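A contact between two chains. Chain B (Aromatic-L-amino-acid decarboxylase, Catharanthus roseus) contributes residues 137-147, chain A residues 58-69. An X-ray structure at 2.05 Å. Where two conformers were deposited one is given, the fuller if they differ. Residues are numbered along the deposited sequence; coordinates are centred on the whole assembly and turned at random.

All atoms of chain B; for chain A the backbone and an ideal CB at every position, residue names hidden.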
# COMPACT_ATOMS: atom_id res chain seq x y z
N MET B 137 0.03 -10.18 15.12
CA MET B 137 1.15 -10.73 15.90
C MET B 137 1.13 -12.26 15.86
O MET B 137 2.16 -12.92 15.62
CB MET B 137 1.09 -10.22 17.34
CG MET B 137 1.09 -8.71 17.45
SD MET B 137 0.81 -8.11 19.14
CE MET B 137 2.31 -8.61 19.97
N ILE B 138 -0.05 -12.85 16.10
CA ILE B 138 -0.17 -14.30 16.14
C ILE B 138 0.18 -14.91 14.79
O ILE B 138 0.89 -15.92 14.72
CB ILE B 138 -1.59 -14.71 16.58
CG1 ILE B 138 -1.83 -14.32 18.04
CG2 ILE B 138 -1.77 -16.17 16.38
CD1 ILE B 138 -3.28 -14.39 18.45
N VAL B 139 -0.34 -14.33 13.71
CA VAL B 139 -0.13 -14.89 12.38
C VAL B 139 1.34 -14.77 11.98
O VAL B 139 1.90 -15.68 11.36
CB VAL B 139 -1.07 -14.19 11.37
CG1 VAL B 139 -0.55 -14.34 9.94
CG2 VAL B 139 -2.49 -14.72 11.51
N MET B 140 1.99 -13.67 12.35
CA MET B 140 3.41 -13.55 12.05
C MET B 140 4.24 -14.56 12.83
O MET B 140 5.23 -15.09 12.31
CB MET B 140 3.91 -12.13 12.33
CG MET B 140 3.49 -11.09 11.30
SD MET B 140 4.21 -11.44 9.68
CE MET B 140 5.91 -10.97 9.95
N ASP B 141 3.85 -14.87 14.08
CA ASP B 141 4.59 -15.89 14.82
C ASP B 141 4.31 -17.29 14.28
O ASP B 141 5.21 -18.14 14.22
CB ASP B 141 4.27 -15.81 16.32
CG ASP B 141 5.15 -14.80 17.04
OD1 ASP B 141 5.89 -14.06 16.36
OD2 ASP B 141 5.13 -14.77 18.29
N TRP B 142 3.06 -17.56 13.88
CA TRP B 142 2.76 -18.79 13.16
C TRP B 142 3.68 -18.96 11.97
O TRP B 142 4.32 -20.01 11.79
CB TRP B 142 1.31 -18.78 12.68
CG TRP B 142 0.31 -19.19 13.69
CD1 TRP B 142 0.47 -19.25 15.04
CD2 TRP B 142 -1.04 -19.60 13.42
NE1 TRP B 142 -0.70 -19.68 15.64
CE2 TRP B 142 -1.63 -19.91 14.66
CE3 TRP B 142 -1.79 -19.75 12.26
CZ2 TRP B 142 -2.95 -20.35 14.77
CZ3 TRP B 142 -3.10 -20.19 12.36
CH2 TRP B 142 -3.67 -20.48 13.61
N LEU B 143 3.73 -17.94 11.12
CA LEU B 143 4.52 -18.03 9.90
C LEU B 143 6.00 -18.20 10.24
O LEU B 143 6.72 -18.92 9.55
CB LEU B 143 4.27 -16.79 9.06
CG LEU B 143 4.17 -16.94 7.54
CD1 LEU B 143 3.32 -18.13 7.19
CD2 LEU B 143 3.54 -15.66 7.00
N ALA B 144 6.47 -17.51 11.29
CA ALA B 144 7.85 -17.70 11.72
C ALA B 144 8.11 -19.15 12.08
O ALA B 144 9.14 -19.72 11.70
CB ALA B 144 8.16 -16.80 12.91
N GLN B 145 7.17 -19.78 12.79
CA GLN B 145 7.36 -21.17 13.19
C GLN B 145 7.35 -22.11 11.99
O GLN B 145 8.13 -23.07 11.95
CB GLN B 145 6.31 -21.58 14.22
CG GLN B 145 6.39 -20.80 15.51
CD GLN B 145 5.26 -21.13 16.45
OE1 GLN B 145 5.26 -22.18 17.09
NE2 GLN B 145 4.26 -20.26 16.51
N ILE B 146 6.48 -21.88 11.02
CA ILE B 146 6.53 -22.73 9.83
C ILE B 146 7.88 -22.60 9.14
O ILE B 146 8.46 -23.60 8.70
CB ILE B 146 5.38 -22.41 8.86
CG1 ILE B 146 4.04 -22.81 9.48
CG2 ILE B 146 5.60 -23.12 7.53
CD1 ILE B 146 2.89 -22.05 8.87
N LEU B 147 8.40 -21.39 9.05
CA LEU B 147 9.73 -21.17 8.48
C LEU B 147 10.87 -21.62 9.40
O LEU B 147 12.03 -21.55 8.99
CB LEU B 147 9.90 -19.70 8.14
CG LEU B 147 8.91 -19.30 7.05
CD1 LEU B 147 8.82 -17.78 6.93
CD2 LEU B 147 9.34 -19.95 5.75
N UNK A 58 -5.83 -10.54 24.80
CA UNK A 58 -6.97 -11.45 24.98
C UNK A 58 -6.99 -12.54 23.92
O UNK A 58 -7.46 -13.65 24.18
CB UNK A 58 -8.29 -10.67 24.94
N UNK A 59 -6.53 -12.24 22.71
CA UNK A 59 -6.69 -13.19 21.62
C UNK A 59 -5.65 -14.30 21.66
O UNK A 59 -5.87 -15.35 21.04
CB UNK A 59 -6.61 -12.46 20.28
N UNK A 60 -4.54 -14.11 22.37
CA UNK A 60 -3.55 -15.17 22.51
C UNK A 60 -4.12 -16.37 23.26
O UNK A 60 -3.73 -17.51 23.00
CB UNK A 60 -2.31 -14.64 23.23
N UNK A 61 -5.03 -16.14 24.20
CA UNK A 61 -5.60 -17.21 25.00
C UNK A 61 -6.66 -18.01 24.26
O UNK A 61 -7.14 -19.01 24.80
CB UNK A 61 -6.20 -16.63 26.28
N UNK A 62 -7.03 -17.61 23.03
CA UNK A 62 -8.10 -18.25 22.29
C UNK A 62 -7.66 -18.86 20.96
O UNK A 62 -8.47 -19.54 20.32
CB UNK A 62 -9.21 -17.23 22.04
N UNK A 63 -6.43 -18.63 20.53
CA UNK A 63 -5.90 -19.22 19.30
C UNK A 63 -4.70 -20.08 19.64
O UNK A 63 -3.92 -19.74 20.55
CB UNK A 63 -5.52 -18.14 18.28
N UNK A 64 -4.52 -21.22 18.97
CA UNK A 64 -3.33 -22.03 19.21
C UNK A 64 -2.05 -21.26 18.91
O UNK A 64 -2.04 -20.32 18.11
CB UNK A 64 -3.38 -23.30 18.36
N UNK A 65 -0.97 -21.67 19.57
CA UNK A 65 0.32 -21.00 19.38
C UNK A 65 0.98 -21.34 18.05
O UNK A 65 1.91 -20.62 17.64
CB UNK A 65 1.27 -21.37 20.52
N UNK A 66 0.54 -22.38 17.37
CA UNK A 66 1.11 -22.76 16.09
C UNK A 66 -0.01 -23.00 15.08
O UNK A 66 -1.17 -23.24 15.45
CB UNK A 66 1.99 -24.01 16.24
N UNK A 67 0.33 -22.87 13.80
CA UNK A 67 -0.64 -23.15 12.76
C UNK A 67 -0.88 -24.65 12.64
O UNK A 67 0.01 -25.46 12.92
CB UNK A 67 -0.17 -22.57 11.42
N UNK A 68 -2.07 -25.06 12.21
CA UNK A 68 -2.37 -26.49 12.14
C UNK A 68 -1.72 -27.17 10.95
O UNK A 68 -1.45 -26.57 9.91
CB UNK A 68 -3.88 -26.70 12.08
N UNK A 69 -1.47 -28.47 11.13
CA UNK A 69 -0.92 -29.28 10.05
C UNK A 69 -1.99 -29.59 9.01
O UNK A 69 -1.72 -29.51 7.80
CB UNK A 69 -0.33 -30.58 10.60

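Chain B offers a helix whose contact side carries Ile138(B), Trp142(B), Gln145(B) and Ile146(B), with the indole as its centrepiece; chain A passes it as a mostly irregular strip of backbone.

Position 58 has nothing of the helix within reach of its CB, so this contact sets no rule; it is Tyr58(A). At position 59 the CB points toward chain B and lies 4.3 Å from CD1 of Ile138(B). A branched or straight aliphatic would suit. Leu59(A) fills it, its CG 4.1 Å from Ile138(B) CD1.

Position 60 points sideways, its CB 4.9 Å from Ile138(B) CD1. A small apolar group could stop there; a long one could run along the helix toward the carbonyls of 63 and 64. Arg60(A) takes the second course. NH2 of Arg60(A) donates to O of 63 at 2.7 Å, tying its own loop together, while Ile138(B) CG1 packs over one face of the guanidinium, 3.7 Å from NH1.

Positions 61 and 62 find no partner here: the first points away, the second sideways into open space, and many polar residues would serve. They are Lys61(A) and Arg62(A).

Position 63, extended at phi/psi -119/143, turns its CB between Ile138(B) CD1 (4.4 Å) and Trp142(B) CZ2 (4.9 Å). This cleft asks for a compact aliphatic such as valine, isoleucine or leucine. Ile63(A) places CG2 against both, 3.3 Å from Trp142(B) CZ2 and 4.1 Å from Ile138(B) CG2.

At 64 the backbone matters more than the side chain. Its O accepts from Trp142(B) NE1 at 2.9 Å, near the plane of the ring, and a phi of -60° admits proline among others. Pro64(A) adds a looser contact, CD to Trp142(B) CZ2 at 4.4 Å.

Position 65 points away, leaving its side chain largely free, but its O receives Gln145(B) NE2 at 2.6 Å. The residue is Glu65(A), whose carboxylate makes no contact with the helix.

Position 66 also points away overall, although its CB is 3.8 Å from Gln145(B) OE1. Small or polar groups seem reasonable; Thr66(A) is present, and its carbonyl carbon lies over a face of the indole.

Position 67 is the strictest. Its CB already sits 3.4 Å from Trp142(B) CE3, which favours a small residue. Ala67(A) sets CA 3.6 Å above the centroid of the six-membered ring, a CH-pi contact, and its CB also meets Ile146(B) CD1 at 4.0 Å.

Position 68 points sideways, and its ideal CB has nothing of chain B within 5.5 Å, so many side chains would suit, proline among them at a phi of -76°; Pro68(A) brings CD to 4.1 Å from Trp142(B) CZ3. Position 69 is out of reach, and is Tyr69(A).

Chain A 58-69: YLRKRIPETAPY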
# COMPACT_ATOMS: atom_id res chain seq x y z
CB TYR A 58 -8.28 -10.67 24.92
CG TYR A 58 -8.78 -10.55 23.51
CD1 TYR A 58 -8.31 -9.55 22.67
CD2 TYR A 58 -9.71 -11.46 22.99
CE1 TYR A 58 -8.76 -9.44 21.36
CE2 TYR A 58 -10.16 -11.36 21.68
CZ TYR A 58 -9.68 -10.34 20.87
OH TYR A 58 -10.13 -10.22 19.57
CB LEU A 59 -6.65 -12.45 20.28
CG LEU A 59 -7.14 -13.26 19.08
CD1 LEU A 59 -8.58 -13.71 19.30
CD2 LEU A 59 -7.00 -12.47 17.79
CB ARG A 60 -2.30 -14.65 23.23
CG ARG A 60 -1.38 -15.74 23.76
CD ARG A 60 -0.56 -16.42 22.66
NE ARG A 60 -1.38 -17.19 21.73
CZ ARG A 60 -1.07 -17.41 20.46
NH1 ARG A 60 0.04 -16.88 19.95
NH2 ARG A 60 -1.88 -18.12 19.68
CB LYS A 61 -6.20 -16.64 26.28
CG LYS A 61 -5.38 -15.53 26.93
CD LYS A 61 -6.11 -14.98 28.15
CE LYS A 61 -5.40 -13.77 28.74
NZ LYS A 61 -6.05 -13.32 30.00
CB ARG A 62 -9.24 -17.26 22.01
CG ARG A 62 -9.82 -16.63 23.26
CD ARG A 62 -10.96 -15.71 22.90
NE ARG A 62 -11.44 -14.91 24.03
CZ ARG A 62 -12.44 -14.03 23.95
NH1 ARG A 62 -13.07 -13.84 22.80
NH2 ARG A 62 -12.80 -13.35 25.02
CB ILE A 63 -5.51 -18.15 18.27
CG1 ILE A 63 -6.73 -17.33 17.85
CG2 ILE A 63 -4.83 -18.78 17.05
CD1 ILE A 63 -6.43 -16.44 16.69
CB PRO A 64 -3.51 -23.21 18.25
CG PRO A 64 -4.98 -23.30 18.05
CD PRO A 64 -5.46 -21.87 18.04
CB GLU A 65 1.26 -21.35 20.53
CG GLU A 65 0.89 -20.70 21.83
CD GLU A 65 1.76 -21.15 22.97
OE1 GLU A 65 2.67 -21.98 22.71
OE2 GLU A 65 1.56 -20.68 24.10
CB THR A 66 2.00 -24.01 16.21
OG1 THR A 66 1.19 -25.17 16.42
CG2 THR A 66 2.94 -23.87 17.38
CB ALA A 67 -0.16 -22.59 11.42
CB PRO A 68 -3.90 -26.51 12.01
CG PRO A 68 -4.23 -25.23 11.37
CD PRO A 68 -3.23 -24.22 11.88
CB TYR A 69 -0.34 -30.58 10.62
CG TYR A 69 0.51 -31.35 9.64
CD1 TYR A 69 1.55 -30.72 8.97
CD2 TYR A 69 0.29 -32.70 9.40
CE1 TYR A 69 2.34 -31.41 8.07
CE2 TYR A 69 1.08 -33.41 8.51
CZ TYR A 69 2.10 -32.76 7.85
OH TYR A 69 2.89 -33.44 6.96
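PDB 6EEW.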